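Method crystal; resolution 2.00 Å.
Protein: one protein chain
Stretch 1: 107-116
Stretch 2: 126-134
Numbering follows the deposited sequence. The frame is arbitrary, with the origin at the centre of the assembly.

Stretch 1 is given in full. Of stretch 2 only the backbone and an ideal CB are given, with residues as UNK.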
# COMPACT_ATOMS: atom_id res chain seq x y z
N THR A 107 15.15 -6.65 -5.50
CA THR A 107 14.73 -7.74 -4.63
C THR A 107 13.32 -7.45 -4.17
O THR A 107 13.00 -6.34 -3.75
CB THR A 107 15.66 -7.91 -3.41
OG1 THR A 107 16.93 -8.36 -3.87
CG2 THR A 107 15.09 -8.95 -2.44
N PHE A 108 12.46 -8.44 -4.34
CA PHE A 108 11.10 -8.37 -3.87
C PHE A 108 11.05 -8.66 -2.37
O PHE A 108 11.68 -9.60 -1.89
CB PHE A 108 10.22 -9.36 -4.64
CG PHE A 108 9.98 -8.94 -6.05
CD1 PHE A 108 10.74 -9.46 -7.09
CD2 PHE A 108 9.02 -7.98 -6.34
CE1 PHE A 108 10.53 -9.05 -8.39
CE2 PHE A 108 8.81 -7.56 -7.63
CZ PHE A 108 9.56 -8.10 -8.67
N VAL A 109 10.32 -7.82 -1.65
CA VAL A 109 10.18 -7.94 -0.20
C VAL A 109 8.68 -8.11 0.05
O VAL A 109 7.86 -7.29 -0.36
CB VAL A 109 10.71 -6.70 0.54
CG1 VAL A 109 10.51 -6.85 2.07
CG2 VAL A 109 12.19 -6.47 0.21
N CYS A 110 8.31 -9.23 0.65
CA CYS A 110 6.90 -9.53 0.80
C CYS A 110 6.70 -10.37 2.04
O CYS A 110 7.65 -10.85 2.64
CB CYS A 110 6.37 -10.30 -0.42
SG CYS A 110 7.25 -11.86 -0.77
N SER A 111 5.44 -10.52 2.42
CA SER A 111 5.11 -11.47 3.45
C SER A 111 5.23 -12.86 2.82
O SER A 111 4.97 -13.05 1.62
CB SER A 111 3.69 -11.23 4.01
OG SER A 111 3.40 -12.19 5.01
N LEU A 112 5.65 -13.81 3.64
CA LEU A 112 5.90 -15.19 3.24
C LEU A 112 4.86 -15.82 2.29
O LEU A 112 5.24 -16.44 1.30
CB LEU A 112 6.12 -16.04 4.50
CG LEU A 112 6.90 -17.35 4.44
CD1 LEU A 112 5.98 -18.49 4.08
CD2 LEU A 112 8.04 -17.26 3.46
N PRO A 113 3.55 -15.67 2.57
CA PRO A 113 2.59 -16.29 1.65
C PRO A 113 2.61 -15.75 0.22
O PRO A 113 2.06 -16.42 -0.65
CB PRO A 113 1.23 -16.01 2.30
CG PRO A 113 1.54 -15.85 3.74
CD PRO A 113 2.87 -15.18 3.79
N ALA A 114 3.21 -14.58 -0.03
CA ALA A 114 3.32 -14.05 -1.39
C ALA A 114 4.53 -14.61 -2.16
O ALA A 114 4.58 -14.51 -3.39
CB ALA A 114 3.39 -12.51 -1.38
N ALA A 115 5.50 -15.17 -1.45
CA ALA A 115 6.75 -15.58 -2.10
C ALA A 115 6.51 -16.66 -3.16
O ALA A 115 7.07 -16.59 -4.27
CB ALA A 115 7.78 -16.04 -1.07
N GLY A 116 5.68 -17.64 -2.83
CA GLY A 116 5.35 -18.73 -3.74
C GLY A 116 4.61 -18.25 -4.98
O GLY A 116 4.95 -18.66 -6.09
N UNK A 126 14.75 -16.31 -12.36
CA UNK A 126 15.17 -16.59 -10.99
C UNK A 126 15.06 -15.37 -10.11
O UNK A 126 15.99 -14.57 -10.01
CB UNK A 126 16.61 -17.11 -10.97
N UNK A 127 13.91 -15.24 -9.45
CA UNK A 127 13.57 -14.03 -8.71
C UNK A 127 14.40 -13.92 -7.43
O UNK A 127 14.68 -14.92 -6.77
CB UNK A 127 12.08 -14.01 -8.38
N UNK A 128 14.79 -12.70 -7.11
CA UNK A 128 15.34 -12.40 -5.79
C UNK A 128 14.17 -12.00 -4.88
O UNK A 128 13.50 -11.00 -5.13
CB UNK A 128 16.40 -11.29 -5.86
N UNK A 129 13.90 -12.81 -3.86
CA UNK A 129 12.80 -12.50 -2.93
C UNK A 129 13.27 -12.51 -1.48
O UNK A 129 13.97 -13.43 -1.04
CB UNK A 129 11.66 -13.50 -3.11
N UNK A 130 12.88 -11.48 -0.73
CA UNK A 130 13.18 -11.39 0.69
C UNK A 130 11.87 -11.49 1.49
O UNK A 130 11.17 -10.49 1.68
CB UNK A 130 13.92 -10.09 1.01
N UNK A 131 11.51 -12.69 1.93
CA UNK A 131 10.26 -12.73 2.71
C UNK A 131 10.43 -12.16 4.12
O UNK A 131 11.49 -12.30 4.73
CB UNK A 131 9.75 -14.17 2.80
N UNK A 132 9.42 -11.46 4.62
CA UNK A 132 9.52 -10.86 5.94
C UNK A 132 8.51 -11.50 6.89
O UNK A 132 7.30 -11.46 6.65
CB UNK A 132 9.30 -9.35 5.86
N UNK A 133 9.01 -12.11 7.95
CA UNK A 133 8.16 -12.86 8.88
C UNK A 133 7.78 -12.02 10.11
O UNK A 133 6.96 -12.43 10.93
CB UNK A 133 8.87 -14.14 9.32
N UNK A 134 8.38 -10.85 10.26
CA UNK A 134 8.03 -9.95 11.35
C UNK A 134 9.14 -9.69 12.36
O UNK A 134 9.06 -8.72 13.12
CB UNK A 134 6.82 -10.51 12.09

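Position 126 lies beyond the reach of stretch 1, with nothing of it within 5.5 Å of the ideal CB. Almost any residue would do. It is Asn126, poorly ordered and without contact to stretch 1.

At position 127 the CA-to-CB bond points toward stretch 1, and the ideal CB is 4.9 Å from Phe108 CD1. An aliphatic or aromatic side chain would suit this ring. The residue is Leu127; its CG lies 4.1 Å from Phe108 CE1.

Position 128 points sideways. Its carbonyl O accepts a hydrogen bond from Phe108 N (2.9 Å). The ideal CB sits 3.6 Å from Thr107 OG1, with open space beyond, so small or polar side chains fit. It is Asn128.

Position 129 pairs in parallel with Phe108. Its CB lies on the sheet face that carries Phe108 and Cys110, 5.1 Å from Ala115 CB and 5.3 Å from Cys110 SG. Strand and helix here form an apolar pocket, which Val, Ile, Leu or Met could fill. The residue is Ile129. Its CG2 reaches Cys110 SG at 3.7 Å and Ala115 CB at 4.1 Å, while CD1 comes to 3.7 Å from Ala115 O.

Position 130 pairs with Val109 and turns to that residue's face. Its N donates to Phe108 O (2.5 Å, very short), and its O accepts from Cys110 N (3.3 Å). A proline would lose the first bond. The ideal CB is 3.8 Å from Thr107 CG2 and 4.1 Å from Val109 CG2, so beta-branched or aliphatic residues suit. It is Leu130; its CB packs on both methyls.

Position 131 pairs with Cys110 and shares its face. Its N makes no hydrogen bond to stretch 1, and phi is -74°, so proline is allowed. The ideal CB is 3.6 Å from Leu112 CD2, favouring an apolar group. It is Pro131, whose CB packs on that methyl.

Position 132 donates its N to Cys110 O (2.7 Å). Its CB points sideways, 4.7 Å from Val109 CG1, so a flexible apolar chain such as Leu or Met would suit. It is Met132, present as selenomethionine. Its CG meets Val109 CG1 at 3.5 Å. A water bridges its O to Ser111 OG and Leu112 N.

Position 133 has no stretch 1 atom near its CB; a long or polar chain is plausible. Arg133 bends back, with NH1 3.9 Å from Leu112 CD2.

Position 134 has phi 116°, where a CB would jam against the preceding carbonyl O. This calls for glycine, and Gly134 it is.

Stretch 2, residues 126-134: NLNILPMRG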
# COMPACT_ATOMS: atom_id res chain seq x y z
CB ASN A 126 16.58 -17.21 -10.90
CG ASN A 126 16.72 -18.14 -9.70
OD1 ASN A 126 16.09 -17.93 -8.66
ND2 ASN A 126 17.52 -19.20 -9.86
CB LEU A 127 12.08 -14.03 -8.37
CG LEU A 127 11.15 -13.08 -9.12
CD1 LEU A 127 11.50 -12.94 -10.59
CD2 LEU A 127 9.69 -13.52 -8.93
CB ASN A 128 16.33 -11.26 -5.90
CG ASN A 128 17.40 -11.52 -6.96
OD1 ASN A 128 17.87 -12.64 -7.11
ND2 ASN A 128 17.77 -10.47 -7.70
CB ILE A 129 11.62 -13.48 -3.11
CG1 ILE A 129 11.17 -13.51 -4.56
CG2 ILE A 129 10.45 -13.11 -2.19
CD1 ILE A 129 10.13 -14.51 -4.82
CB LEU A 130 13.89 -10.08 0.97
CG LEU A 130 14.35 -9.79 2.39
CD1 LEU A 130 15.00 -11.01 3.01
CD2 LEU A 130 15.32 -8.62 2.34
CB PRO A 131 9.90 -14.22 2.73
CG PRO A 131 11.18 -14.94 2.43
CD PRO A 131 12.03 -14.03 1.59
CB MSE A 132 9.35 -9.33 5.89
CG MSE A 132 10.42 -8.59 5.07
SE MSE A 132 12.24 -8.71 5.80
CE MSE A 132 13.07 -7.28 4.78
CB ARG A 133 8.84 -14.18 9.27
CG ARG A 133 8.79 -15.28 8.18
CD ARG A 133 9.89 -16.36 8.31
NE ARG A 133 11.11 -15.91 7.64
CZ ARG A 133 11.62 -16.45 6.53
NH1 ARG A 133 11.06 -17.51 5.96
NH2 ARG A 133 12.73 -15.94 6.02
O HOH W 1 5.59 -13.16 6.39
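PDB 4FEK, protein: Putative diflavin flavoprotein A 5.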